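PDB 3EXZ: MaoC-like dehydratase from Rhodospirillum rubrum, which probably catalyses the reversible hydration or dehydration of an enoyl-thioester or a related substrate. Local coordinates for residues A[19-23]-A[24-28]; A[53-56]-A[57-61]; A[61-64]-A[65-69]. All coordinates share one frame; numbering follows the deposited sequence.

Contact 1 (A[19-23]-A[24-28])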
ATOM      1  N   HIS A  19      12.422   1.062 -13.110  1.00 32.30           N
ATOM      2  CA  HIS A  19      12.830  -0.007 -12.220  1.00 33.74           C
ATOM      3  C   HIS A  19      12.398  -1.333 -12.837  1.00 33.43           C
ATOM      4  O   HIS A  19      11.255  -1.479 -13.284  1.00 35.00           O
ATOM      5  CB  HIS A  19      12.204   0.175 -10.832  1.00 34.76           C
ATOM      6  CG  HIS A  19      12.476  -0.954  -9.890  1.00 31.92           C
ATOM      7  ND1 HIS A  19      13.608  -1.023  -9.107  1.00 37.93           N
ATOM      8  CD2 HIS A  19      11.749  -2.060  -9.601  1.00 30.33           C
ATOM      9  CE1 HIS A  19      13.563  -2.119  -8.369  1.00 38.08           C
ATOM     10  NE2 HIS A  19      12.446  -2.767  -8.654  1.00 31.56           N
ATOM     11  N   ARG A  20      13.325  -2.287 -12.896  1.00 31.93           N
ATOM     12  CA  ARG A  20      13.011  -3.597 -13.455  1.00 34.01           C
ATOM     13  C   ARG A  20      12.635  -4.612 -12.364  1.00 31.97           C
ATOM     14  O   ARG A  20      13.383  -4.832 -11.405  1.00 27.72           O
ATOM     15  CB  ARG A  20      14.192  -4.145 -14.270  1.00 35.20           C
ATOM     16  CG  ARG A  20      13.768  -5.169 -15.314  1.00 38.23           C
ATOM     17  CD  ARG A  20      14.959  -5.778 -16.037  1.00 47.15           C
ATOM     18  NE  ARG A  20      14.541  -6.769 -17.027  1.00 42.28           N
ATOM     19  CZ  ARG A  20      13.997  -6.474 -18.203  1.00 48.46           C
ATOM     20  NH1 ARG A  20      13.805  -5.205 -18.550  1.00 43.00           N
ATOM     21  NH2 ARG A  20      13.635  -7.449 -19.032  1.00 46.07           N
ATOM     22  N   VAL A  21      11.462  -5.222 -12.515  1.00 32.16           N
ATOM     23  CA  VAL A  21      10.985  -6.220 -11.556  1.00 34.92           C
ATOM     24  C   VAL A  21      11.420  -7.637 -11.944  1.00 35.90           C
ATOM     25  O   VAL A  21      11.078  -8.133 -13.020  1.00 37.98           O
ATOM     26  CB  VAL A  21       9.440  -6.214 -11.441  1.00 35.44           C
ATOM     27  CG1 VAL A  21       9.003  -7.164 -10.335  1.00 38.16           C
ATOM     28  CG2 VAL A  21       8.942  -4.810 -11.138  1.00 37.89           C
ATOM     29  N   GLU A  22      12.172  -8.292 -11.066  1.00 38.53           N
ATOM     30  CA  GLU A  22      12.635  -9.648 -11.344  1.00 40.23           C
ATOM     31  C   GLU A  22      11.985 -10.689 -10.440  1.00 40.64           C
ATOM     32  O   GLU A  22      11.607 -10.410  -9.295  1.00 38.97           O
ATOM     33  CB  GLU A  22      14.150  -9.734 -11.206  1.00 40.94           C
ATOM     34  CG  GLU A  22      14.895  -8.706 -12.040  1.00 50.91           C
ATOM     35  CD  GLU A  22      15.061  -9.093 -13.506  1.00 53.60           C
ATOM     36  OE1 GLU A  22      14.053  -9.377 -14.192  1.00 54.52           O
ATOM     37  OE2 GLU A  22      16.221  -9.119 -13.969  1.00 61.99           O
ATOM     38  N   ALA A  23      11.892 -11.902 -10.973  1.00 39.14           N
ATOM     39  CA  ALA A  23      11.266 -13.019 -10.288  1.00 38.06           C
ATOM     40  C   ALA A  23      11.714 -13.211  -8.850  1.00 37.75           C
ATOM     41  O   ALA A  23      10.884 -13.327  -7.950  1.00 35.77           O
ATOM     42  CB  ALA A  23      11.493 -14.300 -11.087  1.00 38.69           C
ATOM     43  N   ALA A  24      13.026 -13.220  -8.631  1.00 37.97           N
ATOM     44  CA  ALA A  24      13.571 -13.420  -7.292  1.00 38.52           C
ATOM     45  C   ALA A  24      13.189 -12.313  -6.311  1.00 37.84           C
ATOM     46  O   ALA A  24      13.024 -12.572  -5.116  1.00 38.59           O
ATOM     47  CB  ALA A  24      15.099 -13.565  -7.365  1.00 37.47           C
ATOM     48  N   ALA A  25      13.053 -11.085  -6.816  1.00 36.19           N
ATOM     49  CA  ALA A  25      12.676  -9.938  -5.983  1.00 33.60           C
ATOM     50  C   ALA A  25      11.181 -10.049  -5.636  1.00 29.83           C
ATOM     51  O   ALA A  25      10.752  -9.655  -4.556  1.00 28.87           O
ATOM     52  CB  ALA A  25      12.977  -8.631  -6.716  1.00 30.33           C
ATOM     53  N   ILE A  26      10.393 -10.588  -6.560  1.00 30.55           N
ATOM     54  CA  ILE A  26       8.972 -10.794  -6.309  1.00 29.41           C
ATOM     55  C   ILE A  26       8.834 -11.819  -5.160  1.00 29.20           C
ATOM     56  O   ILE A  26       8.101 -11.578  -4.196  1.00 30.18           O
ATOM     57  CB  ILE A  26       8.268 -11.302  -7.585  1.00 27.14           C
ATOM     58  CG1 ILE A  26       8.233 -10.161  -8.609  1.00 27.70           C
ATOM     59  CG2 ILE A  26       6.882 -11.818  -7.251  1.00 25.41           C
ATOM     60  CD1 ILE A  26       7.634 -10.524  -9.960  1.00 23.40           C
ATOM     61  N   LYS A  27       9.566 -12.935  -5.244  1.00 26.86           N
ATOM     62  CA  LYS A  27       9.516 -13.992  -4.221  1.00 28.67           C
ATOM     63  C   LYS A  27      10.096 -13.551  -2.879  1.00 29.17           C
ATOM     64  O   LYS A  27       9.570 -13.905  -1.815  1.00 28.14           O
ATOM     65  CB  LYS A  27      10.244 -15.236  -4.734  1.00 29.08           C
ATOM     66  CG  LYS A  27       9.657 -15.769  -6.028  1.00 34.06           C
ATOM     67  CD  LYS A  27      10.409 -16.986  -6.527  1.00 46.76           C
ATOM     68  CE  LYS A  27       9.758 -17.539  -7.782  1.00 44.58           C
ATOM     69  NZ  LYS A  27      10.605 -18.552  -8.464  1.00 50.15           N
ATOM     70  N   ALA A  28      11.189 -12.793  -2.926  1.00 26.78           N
ATOM     71  CA  ALA A  28      11.803 -12.267  -1.706  1.00 29.24           C
ATOM     72  C   ALA A  28      10.778 -11.361  -0.982  1.00 28.10           C
ATOM     73  O   ALA A  28      10.523 -11.544   0.209  1.00 29.86           O
ATOM     74  CB  ALA A  28      13.082 -11.475  -2.049  1.00 30.91           C
TER
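Glu22 and Ile26 meet where the chain leaves strand 13-20 and turns directly into helix 23-33. Glu22 is the N-cap residue. Its carbonyl O takes the amide of Ile26, with Ile26 N 3.0 Å from Glu22 O and an N-H...O angle of 152°. Ala25 N makes a second, weak bond to the same oxygen. One residue on, Lys27 N donates to Ala23 O at 3.0 Å, with an N-H...O angle of 163°.

The apolar side chains meet behind this turn. Val21 CG1 lies 3.5 Å from Ile26 CG1 and 3.6 Å from Ile26 CD1. The two side chains cross at about a right angle, and the CG1 methyl of Val21 rests on the CG1-CD1 arm of Ile26. Ile26 CG1 stands beside its own backbone N (chi1 -70°), which also brings it to 3.5 Å from Glu22 O. Ala55 and Pro94 touch Ile26 from elsewhere in the chain.

Two charged side chains leave the turn. Lys27 passes Ala23 O with its CG at 3.3 Å, then runs on extended to a salt bridge with Glu42. The carboxylate of Glu22 leads away from the helix. Its OE1 is 3.9 Å from Arg20 NE, a long salt bridge, and Arg20 also pairs with Glu97.

The chemistry divides the turn in two. Val21 and Ile26 are buried and join the chain just before the helix to its first turn by apolar contact. The cap is made by the backbone carbonyl of Glu22, not by its acid. The exposed carboxylate turns instead to Arg20, whose charge, if anything, would probably favour the ionised acid.

Contact 2 (A[53-56]-A[57-61])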
ATOM      1  N   LEU A  53       3.384 -16.087 -12.534  1.00 37.81           N
ATOM      2  CA  LEU A  53       3.926 -15.283 -11.454  1.00 35.13           C
ATOM      3  C   LEU A  53       3.502 -13.827 -11.587  1.00 34.10           C
ATOM      4  O   LEU A  53       3.564 -13.246 -12.670  1.00 33.63           O
ATOM      5  CB  LEU A  53       5.467 -15.337 -11.444  1.00 33.48           C
ATOM      6  CG  LEU A  53       6.225 -15.740 -10.161  1.00 35.80           C
ATOM      7  CD1 LEU A  53       7.479 -14.869 -10.019  1.00 29.06           C
ATOM      8  CD2 LEU A  53       5.331 -15.601  -8.934  1.00 31.82           C
ATOM      9  N   ALA A  54       3.022 -13.256 -10.491  1.00 32.59           N
ATOM     10  CA  ALA A  54       2.684 -11.843 -10.466  1.00 33.14           C
ATOM     11  C   ALA A  54       3.235 -11.318  -9.145  1.00 32.59           C
ATOM     12  O   ALA A  54       3.419 -12.075  -8.184  1.00 32.68           O
ATOM     13  CB  ALA A  54       1.191 -11.609 -10.551  1.00 35.36           C
ATOM     14  N   ALA A  55       3.551 -10.033  -9.105  1.00 30.40           N
ATOM     15  CA  ALA A  55       4.058  -9.446  -7.881  1.00 27.94           C
ATOM     16  C   ALA A  55       2.870  -9.073  -6.991  1.00 27.06           C
ATOM     17  O   ALA A  55       1.748  -8.875  -7.468  1.00 27.43           O
ATOM     18  CB  ALA A  55       4.891  -8.191  -8.204  1.00 28.31           C
ATOM     19  N   SER A  56       3.110  -9.036  -5.689  1.00 27.09           N
ATOM     20  CA  SER A  56       2.088  -8.615  -4.744  1.00 25.38           C
ATOM     21  C   SER A  56       1.757  -7.135  -5.059  1.00 26.40           C
ATOM     22  O   SER A  56       2.650  -6.346  -5.402  1.00 26.15           O
ATOM     23  CB  SER A  56       2.649  -8.688  -3.320  1.00 23.76           C
ATOM     24  OG  SER A  56       1.815  -8.019  -2.391  1.00 26.13           O
ATOM     25  N   GLY A  57       0.478  -6.773  -4.965  1.00 26.87           N
ATOM     26  CA  GLY A  57       0.070  -5.396  -5.176  1.00 25.27           C
ATOM     27  C   GLY A  57       0.837  -4.520  -4.185  1.00 26.88           C
ATOM     28  O   GLY A  57       1.161  -3.368  -4.492  1.00 25.76           O
ATOM     29  N   TRP A  58       1.163  -5.079  -3.011  1.00 25.03           N
ATOM     30  CA  TRP A  58       1.895  -4.345  -1.973  1.00 25.52           C
ATOM     31  C   TRP A  58       3.376  -4.186  -2.287  1.00 24.03           C
ATOM     32  O   TRP A  58       4.042  -3.293  -1.767  1.00 23.92           O
ATOM     33  CB  TRP A  58       1.657  -5.007  -0.621  1.00 23.96           C
ATOM     34  CG  TRP A  58       0.209  -5.015  -0.324  1.00 24.73           C
ATOM     35  CD1 TRP A  58      -0.629  -6.096  -0.345  1.00 21.66           C
ATOM     36  CD2 TRP A  58      -0.603  -3.877  -0.043  1.00 22.99           C
ATOM     37  NE1 TRP A  58      -1.916  -5.700  -0.079  1.00 21.49           N
ATOM     38  CE2 TRP A  58      -1.929  -4.341   0.123  1.00 20.56           C
ATOM     39  CE3 TRP A  58      -0.339  -2.511   0.126  1.00 20.36           C
ATOM     40  CZ2 TRP A  58      -2.995  -3.482   0.414  1.00 22.41           C
ATOM     41  CZ3 TRP A  58      -1.401  -1.653   0.417  1.00 22.40           C
ATOM     42  CH2 TRP A  58      -2.710  -2.143   0.559  1.00 24.28           C
ATOM     43  N   HIS A  59       3.878  -5.051  -3.164  1.00 26.54           N
ATOM     44  CA  HIS A  59       5.268  -4.976  -3.602  1.00 24.99           C
ATOM     45  C   HIS A  59       5.302  -3.848  -4.665  1.00 22.45           C
ATOM     46  O   HIS A  59       6.197  -2.998  -4.662  1.00 24.52           O
ATOM     47  CB  HIS A  59       5.704  -6.320  -4.189  1.00 23.50           C
ATOM     48  CG  HIS A  59       7.129  -6.348  -4.634  1.00 24.46           C
ATOM     49  ND1 HIS A  59       7.629  -7.341  -5.446  1.00 27.74           N
ATOM     50  CD2 HIS A  59       8.170  -5.523  -4.361  1.00 26.46           C
ATOM     51  CE1 HIS A  59       8.916  -7.129  -5.657  1.00 23.55           C
ATOM     52  NE2 HIS A  59       9.270  -6.033  -5.007  1.00 29.05           N
ATOM     53  N   THR A  60       4.314  -3.833  -5.561  1.00 22.74           N
ATOM     54  CA  THR A  60       4.199  -2.786  -6.578  1.00 22.31           C
ATOM     55  C   THR A  60       4.032  -1.418  -5.885  1.00 23.96           C
ATOM     56  O   THR A  60       4.644  -0.430  -6.301  1.00 25.92           O
ATOM     57  CB  THR A  60       3.005  -3.073  -7.512  1.00 24.78           C
ATOM     58  OG1 THR A  60       3.279  -4.266  -8.240  1.00 26.15           O
ATOM     59  CG2 THR A  60       2.785  -1.940  -8.510  1.00 26.25           C
ATOM     60  N   ALA A  61       3.224  -1.359  -4.820  1.00 22.30           N
ATOM     61  CA  ALA A  61       3.019  -0.103  -4.092  1.00 21.35           C
ATOM     62  C   ALA A  61       4.343   0.374  -3.450  1.00 23.17           C
ATOM     63  O   ALA A  61       4.652   1.568  -3.485  1.00 24.08           O
ATOM     64  CB  ALA A  61       1.905  -0.278  -3.010  1.00 19.71           C
TER
HETATM   65  O   HOH W   1       5.833  -9.579  -4.806  1.00 19.49           O
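The imidazole of His59 and the indole of Trp58 both lie by the loop end that starts helix 57-72. Ala55 CB comes obliquely to the His59 ring, 4.0 Å from His59 ND1. Phe29 stacks on this imidazole. A water joins the ring to the loop, 2.9 Å from His59 ND1 and accepting from Ser56 N. The indole has Ser56 OG at its edge, near the ring plane and 3.7 Å from Trp58 CD1. Trp88 meets Trp58 edge-to-face.

Ser56 is the N-cap. Its OG, anti to the backbone N (chi1 167°), accepts from Trp58 N at 3.1 Å, and it also bonds Asp34. Two amides grip Ser56 O. Thr60 N lies 3.0 Å from Ser56 O, nearly along the C=O axis. His59 N lies 2.9 Å from Ser56 O, 68° above the carbonyl plane. An alanine in place of Ser56 would probably leave the Trp58 amide without its cap and Asp34 without this hydroxyl partner.

The first turn is wedged between several elements. Thr60 OG1 bonds Thr92 OG1, and the Thr60 side chain touches Val133 and Gln134 of strand 132-143. Ala55 pairs with Thr92 through the backbone. At the dimer interface, Trp58 packs on Met65 of the second subunit, and Ala61 on Trp58 of that subunit.

Contact 3 (A[61-64]-A[65-69])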
ATOM      1  N   ALA A  61       3.224  -1.359  -4.820  1.00 22.30           N
ATOM      2  CA  ALA A  61       3.019  -0.103  -4.092  1.00 21.35           C
ATOM      3  C   ALA A  61       4.343   0.374  -3.450  1.00 23.17           C
ATOM      4  O   ALA A  61       4.652   1.568  -3.485  1.00 24.08           O
ATOM      5  CB  ALA A  61       1.905  -0.278  -3.010  1.00 19.71           C
ATOM      6  N   ALA A  62       5.122  -0.553  -2.881  1.00 23.37           N
ATOM      7  CA  ALA A  62       6.414  -0.212  -2.250  1.00 26.08           C
ATOM      8  C   ALA A  62       7.431   0.319  -3.276  1.00 25.44           C
ATOM      9  O   ALA A  62       8.118   1.307  -3.021  1.00 23.83           O
ATOM     10  CB  ALA A  62       6.990  -1.430  -1.519  1.00 23.89           C
ATOM     11  N   ILE A  63       7.526  -0.354  -4.423  1.00 27.20           N
ATOM     12  CA  ILE A  63       8.404   0.059  -5.531  1.00 25.57           C
ATOM     13  C   ILE A  63       7.938   1.443  -6.021  1.00 25.68           C
ATOM     14  O   ILE A  63       8.753   2.303  -6.374  1.00 27.96           O
ATOM     15  CB  ILE A  63       8.316  -0.956  -6.701  1.00 23.59           C
ATOM     16  CG1 ILE A  63       9.046  -2.237  -6.316  1.00 28.13           C
ATOM     17  CG2 ILE A  63       8.905  -0.372  -7.979  1.00 25.00           C
ATOM     18  CD1 ILE A  63       8.846  -3.371  -7.312  1.00 27.53           C
ATOM     19  N   THR A  64       6.625   1.662  -6.042  1.00 27.25           N
ATOM     20  CA  THR A  64       6.103   2.953  -6.475  1.00 26.33           C
ATOM     21  C   THR A  64       6.579   4.046  -5.524  1.00 26.99           C
ATOM     22  O   THR A  64       7.006   5.108  -5.971  1.00 27.87           O
ATOM     23  CB  THR A  64       4.562   2.947  -6.542  1.00 27.84           C
ATOM     24  OG1 THR A  64       4.147   2.118  -7.636  1.00 26.37           O
ATOM     25  CG2 THR A  64       4.018   4.365  -6.753  1.00 24.24           C
HETATM   26  N   MSE A  65       6.534   3.792  -4.215  1.00 28.46           N
HETATM   27  CA  MSE A  65       6.984   4.805  -3.264  1.00 29.34           C
HETATM   28  C   MSE A  65       8.473   5.108  -3.456  1.00 29.86           C
HETATM   29  O   MSE A  65       8.870   6.272  -3.449  1.00 29.44           O
HETATM   30  CB  MSE A  65       6.721   4.373  -1.820  1.00 29.60           C
HETATM   31  CG  MSE A  65       7.060   5.469  -0.818  1.00 34.18           C
HETATM   32 SE   MSE A  65       6.049   7.107  -1.150  1.00 43.76          SE
HETATM   33  CE  MSE A  65       7.362   8.182  -2.065  1.00 67.37           C
ATOM     34  N   ARG A  66       9.293   4.070  -3.623  1.00 26.63           N
ATOM     35  CA  ARG A  66      10.729   4.263  -3.853  1.00 27.11           C
ATOM     36  C   ARG A  66      10.959   5.165  -5.077  1.00 25.85           C
ATOM     37  O   ARG A  66      11.728   6.115  -5.009  1.00 25.85           O
ATOM     38  CB  ARG A  66      11.430   2.915  -4.070  1.00 27.26           C
ATOM     39  CG  ARG A  66      12.867   3.043  -4.591  1.00 29.50           C
ATOM     40  CD  ARG A  66      13.527   1.670  -4.742  1.00 34.48           C
ATOM     41  NE  ARG A  66      14.947   1.739  -5.098  1.00 41.06           N
ATOM     42  CZ  ARG A  66      15.423   1.930  -6.328  1.00 50.17           C
ATOM     43  NH1 ARG A  66      14.594   2.090  -7.354  1.00 46.62           N
ATOM     44  NH2 ARG A  66      16.739   1.955  -6.533  1.00 47.49           N
ATOM     45  N   LEU A  67      10.300   4.867  -6.193  1.00 25.29           N
ATOM     46  CA  LEU A  67      10.443   5.685  -7.396  1.00 25.82           C
ATOM     47  C   LEU A  67       9.985   7.116  -7.157  1.00 27.90           C
ATOM     48  O   LEU A  67      10.585   8.068  -7.664  1.00 26.91           O
ATOM     49  CB  LEU A  67       9.619   5.102  -8.542  1.00 25.86           C
ATOM     50  CG  LEU A  67      10.067   3.716  -9.015  1.00 28.87           C
ATOM     51  CD1 LEU A  67       9.164   3.228 -10.150  1.00 25.90           C
ATOM     52  CD2 LEU A  67      11.524   3.792  -9.457  1.00 22.53           C
ATOM     53  N   LEU A  68       8.900   7.265  -6.407  1.00 25.84           N
ATOM     54  CA  LEU A  68       8.366   8.579  -6.096  1.00 26.53           C
ATOM     55  C   LEU A  68       9.374   9.360  -5.257  1.00 28.66           C
ATOM     56  O   LEU A  68       9.675  10.527  -5.536  1.00 26.86           O
ATOM     57  CB  LEU A  68       7.044   8.432  -5.321  1.00 27.34           C
ATOM     58  CG  LEU A  68       5.711   8.885  -5.969  1.00 30.46           C
ATOM     59  CD1 LEU A  68       5.675   8.537  -7.449  1.00 26.30           C
ATOM     60  CD2 LEU A  68       4.530   8.259  -5.227  1.00 21.97           C
ATOM     61  N   VAL A  69       9.911   8.704  -4.237  1.00 26.25           N
ATOM     62  CA  VAL A  69      10.844   9.354  -3.343  1.00 29.28           C
ATOM     63  C   VAL A  69      12.148   9.732  -4.010  1.00 31.02           C
ATOM     64  O   VAL A  69      12.631  10.857  -3.840  1.00 29.74           O
ATOM     65  CB  VAL A  69      11.127   8.459  -2.094  1.00 31.08           C
ATOM     66  CG1 VAL A  69      12.383   8.925  -1.372  1.00 27.11           C
ATOM     67  CG2 VAL A  69       9.943   8.511  -1.140  1.00 30.56           C
TER
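Backbone hydrogen bonds tie residues 61-64 to residues 65-69, one turn further along helix 57-72. Met65 N donates to Ala61 O, Arg66 N to Ala62 O, Leu67 N to Ile63 O and Leu68 N to Thr64 O. The shortest is Leu68 N to Thr64 O at 2.9 Å. The straightest is Leu67 N to Ile63 O, with an N-H...O angle of 170°. This is regular alpha-helical pairing without a break.

Apolar contact between side chains is lighter. Ile63 CG2 lies 4.2 Å from Leu67 CD1. Thr64 CG2 stands as far from Leu68 CD2. The Thr64 methyl is anti to the backbone N (chi1 -70° for OG1), which sets it beside its own carbonyl carbon on the side of Leu68. Leu67 reaches back with CG 3.3 Å from Ile63 O, and Leu68 CB lies 3.4 Å from Thr64 O. These carbons lie against the carbonyl oxygens that the amides bind. Arg66 runs extended from CG to NE. It packs beside His19 and against Glu32 of the second subunit, by packing alone.

One polar side chain is bonded beyond these segments. Thr64 OG1 is bonded to Thr60 O in the preceding turn and to Thr125 OG1. The hydroxyl is buried but has two partners.

Two sides of the helix are covered. Thr64, Leu67 and Leu68 rest on Val100 of strand 97-109. Ala61 and Met65 meet Trp58 of the second subunit. A long central helix laid against a curved antiparallel sheet, here also at a dimer interface, is the hallmark of the hot-dog fold.

In the fold
Contacts 2 and 3 follow each other on helix 57-72 and share Ala61; their centres are about 12 Å apart. Contact 1 lies at the start of helix 23-33, and its centre is about 9 Å from that of contact 2. The two meet where Ala25 O lies 3.3 Å from His59 CE1 and Ile26 CG2 lies 3.7 Å from Ala55 CA. Segment 19-23 reaches contact 3, with His19 CD2 3.7 Å from Ile63 CG2. Contact 1 packs on helix 57-72 within the chain; only contacts 2 and 3 meet the second subunit. Asp34, bonded by Ser56 OG, lies in a segment resembling the MaoC hydratase motif, so contact 2 probably borders the active site.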